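Local atomic coordinates of thioredoxin Reductase (Burkholderia cenocepacia, PDB entry 4F82), a protein that probably acts as a thiol-specific peroxidase of the Prx5 type, reducing hydrogen peroxide and organic hydroperoxides and so protecting the cell from oxidative stress. Residues G54-G57 with T62-A65; V72-Q77 with S169-L174; I86-V91 with F95-W100. All coordinates share one frame; numbering follows the deposited sequence.

Interaction 1: residues G54-G57 with T62-A65; sequences GLPG and TCSA
The thiol of Cys63 points from the first turn of helix 61-80 against Leu55, Pro56 and Gly57, where the chain leaves strand 49-55. Its sulfur is beside its own backbone N, with the carbonyl carbon on the far side (chi1 -64°), and this aims the side chain at the strand. Leu55 meets it alongside: CG of Leu55 sits between the backbone N and the carbonyl carbon (chi1 43°), which lays CB, CG and both methyls of Leu55 along SG of Cys63 at 3.7 to 4.0 Å. CD2 of Leu55 lies 3.9 Å from both CB and SG of Cys63. Pro56 adds a ring carbon, its CD being 3.7 Å from SG of Cys63. This segment and its helix carry the PxxxTxxC signature of peroxiredoxins, in which Pro56 is the proline, Thr60 the threonine and Cys63 the predicted peroxidatic cysteine, expected to pass through a sulfenic acid. Gly57 supplies a backbone wall: its carbonyl O is 3.6 Å from both CB and SG of Cys63, a contact without a bond. The sulfur is hydrogen-bonded outside the two segments. The Gly57 carbonyl is itself hydrogen-bonded to the hydroxyl of Thr60, which ties the loop to the signature threonine. Arg141 on strand 137-147 touches Leu55, Pro56 and Cys63 together, and Trp100 packs against Leu55 and Cys63.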
loop_
_atom_site.group_PDB
_atom_site.type_symbol
_atom_site.label_atom_id
_atom_site.label_comp_id
_atom_site.label_asym_id
_atom_site.label_seq_id
_atom_site.Cartn_x
_atom_site.Cartn_y
_atom_site.Cartn_z
ATOM N N GLY A 54 -11.114 -11.006 1.717
ATOM C CA GLY A 54 -10.121 -10.060 2.157
ATOM C C GLY A 54 -8.784 -10.778 2.155
ATOM O O GLY A 54 -8.699 -11.999 2.347
ATOM N N LEU A 55 -7.720 -10.019 1.963
ATOM C CA LEU A 55 -6.382 -10.631 1.938
ATOM C C LEU A 55 -5.378 -9.572 2.422
ATOM O O LEU A 55 -5.725 -8.386 2.513
ATOM C CB LEU A 55 -6.078 -11.147 0.512
ATOM C CG LEU A 55 -6.420 -10.322 -0.732
ATOM C CD1 LEU A 55 -5.555 -9.022 -0.859
ATOM C CD2 LEU A 55 -6.274 -11.170 -1.985
ATOM N N PRO A 56 -4.147 -9.991 2.765
ATOM C CA PRO A 56 -3.178 -9.103 3.414
ATOM C C PRO A 56 -2.574 -7.954 2.587
ATOM O O PRO A 56 -2.223 -6.938 3.185
ATOM C CB PRO A 56 -2.063 -10.068 3.846
ATOM C CG PRO A 56 -2.754 -11.378 4.038
ATOM C CD PRO A 56 -3.765 -11.408 2.906
ATOM N N GLY A 57 -2.406 -8.107 1.275
ATOM C CA GLY A 57 -1.863 -6.992 0.526
ATOM C C GLY A 57 -1.803 -7.127 -0.982
ATOM O O GLY A 57 -1.422 -8.194 -1.517
ATOM N N THR A 62 1.021 -14.726 -2.738
ATOM C CA THR A 62 -0.063 -15.719 -2.774
ATOM C C THR A 62 -1.348 -15.014 -3.194
ATOM O O THR A 62 -2.127 -15.520 -4.028
ATOM C CB THR A 62 -0.215 -16.445 -1.450
ATOM O OG1 THR A 62 0.957 -17.254 -1.217
ATOM C CG2 THR A 62 -1.461 -17.344 -1.455
ATOM N N CYS A 63 -1.555 -13.831 -2.620
ATOM C CA CYS A 63 -2.604 -12.919 -3.083
ATOM C C CYS A 63 -2.672 -12.754 -4.602
ATOM O O CYS A 63 -3.755 -12.810 -5.189
ATOM C CB CYS A 63 -2.418 -11.546 -2.451
ATOM S SG CYS A 63 -2.597 -11.525 -0.631
ATOM N N SER A 64 -1.529 -12.537 -5.228
ATOM C CA SER A 64 -1.455 -12.224 -6.652
ATOM C C SER A 64 -1.497 -13.443 -7.583
ATOM O O SER A 64 -2.150 -13.395 -8.639
ATOM C CB SER A 64 -0.171 -11.438 -6.976
ATOM O OG SER A 64 -0.154 -10.182 -6.333
ATOM N N ALA A 65 -0.765 -14.496 -7.228
ATOM C CA ALA A 65 -0.607 -15.683 -8.085
ATOM C C ALA A 65 -1.803 -16.640 -7.977
ATOM O O ALA A 65 -2.140 -17.370 -8.909
ATOM C CB ALA A 65 0.691 -16.446 -7.692
#

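Interaction 2: residues V72-Q77 with S169-L174; sequences VEHAEQ and SVLATL
One methyl of Leu171, CD2, carries this contact by meeting both His74 and Gln77 on helix 61-80. The closer neighbour is the amide of Gln77, whose NE2 is 3.5 Å from CD2 of Leu171. The root of the same side chain adds a second touch, with CB of Gln77 at 4.1 Å from that methyl. Beyond CG the glutamine chain runs extended, crossing the leucine at about a right angle and carrying its amide past the methyl. His74 approaches differently: the methyl sits at the edge of the imidazole, near its plane, with CD2 of His74 and CD2 of Leu171 4.1 Å apart.

The next shell explains these positions. With CG of Leu171 opposite its backbone N (chi1 -178°), the side chain extends from helix 167-172 toward the long helix, where it also touches Leu78. The imidazole is held from its other side by a hydrogen bond from ND1 to the carbonyl of Gly70, one turn earlier, and it packs as well on Ala167 and Ala168. Further along the segment OG1 of Thr173 donates a 2.7 Å hydrogen bond to the carbonyl O of Ser169, tilted 27° from the carbonyl plane. On the inward side Val170 rests on Ala143 and Val145 of strand 137-147. The contact thus joins two helices of the thioredoxin-like fold near the surface, away from the predicted peroxidatic cysteine.

No hydrogen bond or salt bridge spans the two segments. A methyl set against a carboxamide nitrogen and the edge of an imidazole makes a small apolar contact at the surface, 125 Å² in all, that rests on dispersion and burial and not on any directional bond.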
loop_
_atom_site.group_PDB
_atom_site.type_symbol
_atom_site.label_atom_id
_atom_site.label_comp_id
_atom_site.label_asym_id
_atom_site.label_seq_id
_atom_site.Cartn_x
_atom_site.Cartn_y
_atom_site.Cartn_z
ATOM N N VAL A 72 -11.178 -14.405 -10.308
ATOM C CA VAL A 72 -11.373 -13.989 -11.707
ATOM C C VAL A 72 -11.771 -15.217 -12.514
ATOM O O VAL A 72 -12.705 -15.180 -13.335
ATOM C CB VAL A 72 -10.086 -13.303 -12.252
ATOM C CG1 VAL A 72 -10.087 -13.132 -13.814
ATOM C CG2 VAL A 72 -9.871 -11.960 -11.519
ATOM N N GLU A 73 -11.094 -16.328 -12.235
ATOM C CA GLU A 73 -11.341 -17.569 -12.952
ATOM C C GLU A 73 -12.729 -18.150 -12.694
ATOM O O GLU A 73 -13.366 -18.688 -13.618
ATOM C CB GLU A 73 -10.224 -18.586 -12.663
ATOM C CG GLU A 73 -8.977 -18.299 -13.508
ATOM C CD GLU A 73 -7.708 -18.931 -12.941
ATOM O OE1 GLU A 73 -7.805 -19.975 -12.251
ATOM O OE2 GLU A 73 -6.608 -18.372 -13.172
ATOM N N HIS A 74 -13.205 -18.015 -11.453
ATOM C CA HIS A 74 -14.504 -18.563 -11.059
ATOM C C HIS A 74 -15.641 -17.550 -11.197
ATOM O O HIS A 74 -16.774 -17.850 -10.855
ATOM C CB HIS A 74 -14.484 -19.043 -9.587
ATOM C CG HIS A 74 -13.835 -20.381 -9.375
ATOM N ND1 HIS A 74 -12.471 -20.572 -9.445
ATOM C CD2 HIS A 74 -14.367 -21.582 -9.044
ATOM C CE1 HIS A 74 -12.192 -21.843 -9.189
ATOM N NE2 HIS A 74 -13.324 -22.471 -8.937
ATOM N N ALA A 75 -15.362 -16.339 -11.677
ATOM C CA ALA A 75 -16.388 -15.311 -11.546
ATOM C C ALA A 75 -17.668 -15.676 -12.302
ATOM O O ALA A 75 -18.775 -15.445 -11.794
ATOM C CB ALA A 75 -15.859 -13.959 -11.982
ATOM N N GLU A 76 -17.532 -16.257 -13.500
ATOM C CA GLU A 76 -18.714 -16.709 -14.266
ATOM C C GLU A 76 -19.553 -17.745 -13.509
ATOM O O GLU A 76 -20.773 -17.627 -13.458
ATOM C CB GLU A 76 -18.325 -17.252 -15.655
ATOM N N GLN A 77 -18.917 -18.745 -12.905
ATOM C CA GLN A 77 -19.666 -19.752 -12.163
ATOM C C GLN A 77 -20.328 -19.160 -10.930
ATOM O O GLN A 77 -21.476 -19.496 -10.627
ATOM C CB GLN A 77 -18.769 -20.913 -11.737
ATOM C CG GLN A 77 -18.106 -21.650 -12.871
ATOM C CD GLN A 77 -16.904 -22.422 -12.378
ATOM O OE1 GLN A 77 -15.766 -21.982 -12.524
ATOM N NE2 GLN A 77 -17.151 -23.568 -11.772
ATOM N N SER A 169 -13.467 -23.254 -2.759
ATOM C CA SER A 169 -14.128 -23.539 -1.496
ATOM C C SER A 169 -15.426 -22.753 -1.348
ATOM O O SER A 169 -16.404 -23.285 -0.851
ATOM C CB SER A 169 -13.237 -23.214 -0.305
ATOM O OG SER A 169 -12.048 -23.975 -0.351
ATOM N N VAL A 170 -15.413 -21.485 -1.738
ATOM C CA VAL A 170 -16.610 -20.673 -1.665
ATOM C C VAL A 170 -17.734 -21.204 -2.553
ATOM O O VAL A 170 -18.895 -21.333 -2.115
ATOM C CB VAL A 170 -16.267 -19.214 -1.978
ATOM C CG1 VAL A 170 -17.539 -18.423 -2.182
ATOM C CG2 VAL A 170 -15.477 -18.663 -0.829
ATOM N N LEU A 171 -17.408 -21.554 -3.796
ATOM C CA LEU A 171 -18.407 -22.093 -4.698
ATOM C C LEU A 171 -18.989 -23.371 -4.095
ATOM O O LEU A 171 -20.218 -23.593 -4.147
ATOM C CB LEU A 171 -17.775 -22.389 -6.075
ATOM C CG LEU A 171 -18.757 -22.910 -7.137
ATOM C CD1 LEU A 171 -19.867 -21.886 -7.372
ATOM C CD2 LEU A 171 -18.024 -23.259 -8.427
ATOM N N ALA A 172 -18.113 -24.182 -3.488
ATOM C CA ALA A 172 -18.528 -25.467 -2.910
ATOM C C ALA A 172 -19.434 -25.298 -1.702
ATOM O O ALA A 172 -20.137 -26.235 -1.324
ATOM C CB ALA A 172 -17.313 -26.334 -2.531
ATOM N N THR A 173 -19.415 -24.115 -1.097
ATOM C CA THR A 173 -20.118 -23.926 0.174
ATOM C C THR A 173 -21.256 -22.915 0.069
ATOM O O THR A 173 -21.817 -22.482 1.101
ATOM C CB THR A 173 -19.153 -23.507 1.304
ATOM O OG1 THR A 173 -18.317 -22.431 0.839
ATOM C CG2 THR A 173 -18.298 -24.694 1.755
ATOM N N LEU A 174 -21.599 -22.519 -1.157
ATOM C CA LEU A 174 -22.801 -21.710 -1.344
ATOM C C LEU A 174 -23.964 -22.579 -0.934
ATOM O O LEU A 174 -23.922 -23.793 -1.121
ATOM C CB LEU A 174 -22.972 -21.324 -2.807
ATOM C CG LEU A 174 -21.874 -20.401 -3.317
ATOM C CD1 LEU A 174 -22.171 -20.077 -4.755
ATOM C CD2 LEU A 174 -21.797 -19.114 -2.477
#

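Interaction 3: residues I86-V91 with F95-W100; sequences IWCVSV and FVMGAW
Met97 reaches from helix 94-103 to Cys88 and Ser90 on strand 85-90, and its side chain provides most of the bridge between the two elements. They are the first two members of a beta-alpha-beta unit in the thioredoxin-like fold, the chain then returning to the parallel neighbour strand 111-114. The helix lies over the sheet with its axis 10.6 Å from the strand and their directions 136° apart, and the bent side chain of Met97 spans part of this distance.

Its three torsions all turn in the same sense, with bends at chi2 (-69°) and chi3 (-82°) that curl the chain so that sulfur and terminal methyl lie against the strand. SD of Met97 is 3.9 Å from CB of Ser90. The methyl goes further in, with CE of Met97 at 3.6 Å from the backbone O of Cys88 and 4.3 Å from SG of Cys88.

Ser90 therefore offers carbon to the helix, while its hydroxyl is engaged elsewhere, in a hydrogen bond with OD1 of Asn92 and a weak one with the carbonyl of Leu55. Cys88 and Ser90, two residues apart on an extended strand, both direct their side chains toward the helix; Val89 between them turns away.

Trp100, one turn after Met97, meets the same Cys88. Its indole NE1 bonds to OG of Ser64 and its ring also meets that of Phe59, while the far side of helix 94-103 packs on the second subunit, where Val96 touches its own counterpart. Within the core, SG of Cys88 approaches the Trp100 indole obliquely in a sulfur-aromatic contact, 4.1 Å from CZ3 of that ring.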
loop_
_atom_site.group_PDB
_atom_site.type_symbol
_atom_site.label_atom_id
_atom_site.label_comp_id
_atom_site.label_asym_id
_atom_site.label_seq_id
_atom_site.Cartn_x
_atom_site.Cartn_y
_atom_site.Cartn_z
ATOM N N ILE A 86 -18.495 -9.810 -6.700
ATOM C CA ILE A 86 -17.347 -10.367 -5.968
ATOM C C ILE A 86 -16.396 -9.222 -5.635
ATOM O O ILE A 86 -15.918 -8.529 -6.530
ATOM C CB ILE A 86 -16.585 -11.398 -6.803
ATOM C CG1 ILE A 86 -17.465 -12.598 -7.174
ATOM C CG2 ILE A 86 -15.395 -11.924 -6.025
ATOM C CD1 ILE A 86 -16.940 -13.371 -8.454
ATOM N N TRP A 87 -16.140 -8.990 -4.353
ATOM C CA TRP A 87 -15.189 -7.948 -3.968
ATOM C C TRP A 87 -13.892 -8.531 -3.427
ATOM O O TRP A 87 -13.891 -9.513 -2.694
ATOM C CB TRP A 87 -15.759 -7.106 -2.842
ATOM C CG TRP A 87 -17.064 -6.405 -3.088
ATOM C CD1 TRP A 87 -17.880 -6.436 -4.199
ATOM C CD2 TRP A 87 -17.709 -5.600 -2.124
ATOM N NE1 TRP A 87 -19.013 -5.643 -3.976
ATOM C CE2 TRP A 87 -18.931 -5.138 -2.695
ATOM C CE3 TRP A 87 -17.363 -5.211 -0.811
ATOM C CZ2 TRP A 87 -19.794 -4.269 -2.008
ATOM C CZ3 TRP A 87 -18.235 -4.360 -0.119
ATOM C CH2 TRP A 87 -19.436 -3.898 -0.727
ATOM N N CYS A 88 -12.782 -7.928 -3.791
ATOM C CA CYS A 88 -11.519 -8.198 -3.094
ATOM C C CYS A 88 -11.251 -7.034 -2.134
ATOM O O CYS A 88 -11.083 -5.885 -2.561
ATOM C CB CYS A 88 -10.375 -8.334 -4.084
ATOM S SG CYS A 88 -8.740 -8.473 -3.269
ATOM N N VAL A 89 -11.206 -7.313 -0.836
ATOM C CA VAL A 89 -10.929 -6.243 0.115
ATOM C C VAL A 89 -9.487 -6.318 0.619
ATOM O O VAL A 89 -8.999 -7.392 0.958
ATOM C CB VAL A 89 -11.886 -6.300 1.304
ATOM C CG1 VAL A 89 -11.419 -5.366 2.405
ATOM C CG2 VAL A 89 -13.313 -5.927 0.850
ATOM N N SER A 90 -8.770 -5.197 0.637
ATOM C CA SER A 90 -7.427 -5.235 1.198
ATOM C C SER A 90 -7.153 -3.920 1.860
ATOM O O SER A 90 -7.749 -2.894 1.489
ATOM C CB SER A 90 -6.361 -5.491 0.104
ATOM O OG SER A 90 -5.042 -5.620 0.668
ATOM N N VAL A 91 -6.214 -3.935 2.803
ATOM C CA VAL A 91 -5.792 -2.708 3.469
ATOM C C VAL A 91 -4.689 -2.111 2.625
ATOM O O VAL A 91 -3.481 -2.333 2.852
ATOM C CB VAL A 91 -5.340 -2.924 4.946
ATOM C CG1 VAL A 91 -4.996 -1.565 5.604
ATOM C CG2 VAL A 91 -6.467 -3.558 5.712
ATOM N N PHE A 95 -5.380 3.750 -5.353
ATOM C CA PHE A 95 -4.435 3.852 -6.484
ATOM C C PHE A 95 -3.692 2.538 -6.682
ATOM O O PHE A 95 -3.521 2.055 -7.808
ATOM C CB PHE A 95 -3.441 5.016 -6.270
ATOM C CG PHE A 95 -4.121 6.352 -6.283
ATOM C CD1 PHE A 95 -4.397 6.976 -7.479
ATOM C CD2 PHE A 95 -4.524 6.957 -5.098
ATOM C CE1 PHE A 95 -5.073 8.217 -7.516
ATOM C CE2 PHE A 95 -5.194 8.198 -5.110
ATOM C CZ PHE A 95 -5.479 8.818 -6.315
ATOM N N VAL A 96 -3.229 1.975 -5.578
ATOM C CA VAL A 96 -2.556 0.679 -5.608
ATOM C C VAL A 96 -3.530 -0.451 -6.044
ATOM O O VAL A 96 -3.196 -1.257 -6.931
ATOM C CB VAL A 96 -1.846 0.401 -4.258
ATOM C CG1 VAL A 96 -1.355 -1.054 -4.189
ATOM C CG2 VAL A 96 -0.667 1.399 -4.058
ATOM N N MET A 97 -4.735 -0.469 -5.475
ATOM C CA MET A 97 -5.745 -1.486 -5.855
ATOM C C MET A 97 -6.146 -1.372 -7.316
ATOM O O MET A 97 -6.324 -2.381 -7.986
ATOM C CB MET A 97 -6.988 -1.397 -4.977
ATOM C CG MET A 97 -6.707 -1.766 -3.529
ATOM S SD MET A 97 -6.318 -3.533 -3.287
ATOM C CE MET A 97 -8.005 -4.208 -3.246
ATOM N N GLY A 98 -6.248 -0.140 -7.808
ATOM C CA GLY A 98 -6.496 0.096 -9.215
ATOM C C GLY A 98 -5.432 -0.502 -10.130
ATOM O O GLY A 98 -5.742 -1.216 -11.071
ATOM N N ALA A 99 -4.169 -0.213 -9.850
ATOM C CA ALA A 99 -3.063 -0.718 -10.649
ATOM C C ALA A 99 -2.991 -2.234 -10.556
ATOM O O ALA A 99 -2.721 -2.920 -11.544
ATOM C CB ALA A 99 -1.748 -0.106 -10.149
ATOM N N TRP A 100 -3.189 -2.757 -9.358
ATOM C CA TRP A 100 -3.164 -4.204 -9.178
ATOM C C TRP A 100 -4.278 -4.864 -9.977
ATOM O O TRP A 100 -4.045 -5.888 -10.633
ATOM C CB TRP A 100 -3.357 -4.520 -7.702
ATOM C CG TRP A 100 -2.938 -5.893 -7.274
ATOM C CD1 TRP A 100 -1.889 -6.651 -7.754
ATOM C CD2 TRP A 100 -3.566 -6.668 -6.261
ATOM N NE1 TRP A 100 -1.842 -7.864 -7.083
ATOM C CE2 TRP A 100 -2.854 -7.889 -6.155
ATOM C CE3 TRP A 100 -4.674 -6.448 -5.423
ATOM C CZ2 TRP A 100 -3.220 -8.892 -5.248
ATOM C CZ3 TRP A 100 -5.026 -7.433 -4.510
ATOM C CH2 TRP A 100 -4.297 -8.640 -4.428
#

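Overall arrangement
In this thioredoxin-like fold, interactions 1 and 3 adjoin the predicted active site at the start of a helix, and interaction 2 lies away from it. Interactions 1 and 3 have centres about 10 Å apart and meet directly: strands 49-55 and 85-90 are parallel neighbours, and a probable backbone hydrogen bond runs from Leu55 N to Val89 O at 3.1 Å. Interaction 2 has its centre about 17 Å from that of interaction 1 and 19 Å from that of interaction 3; Ala75 still touches Ile86. Along the chain interaction 1 closes first, and interaction 3 is nested within the loop that interaction 2 closes near the C-terminus, so helix 61-80 meets the strand 49-55 loop at its start and helix 167-172 further along.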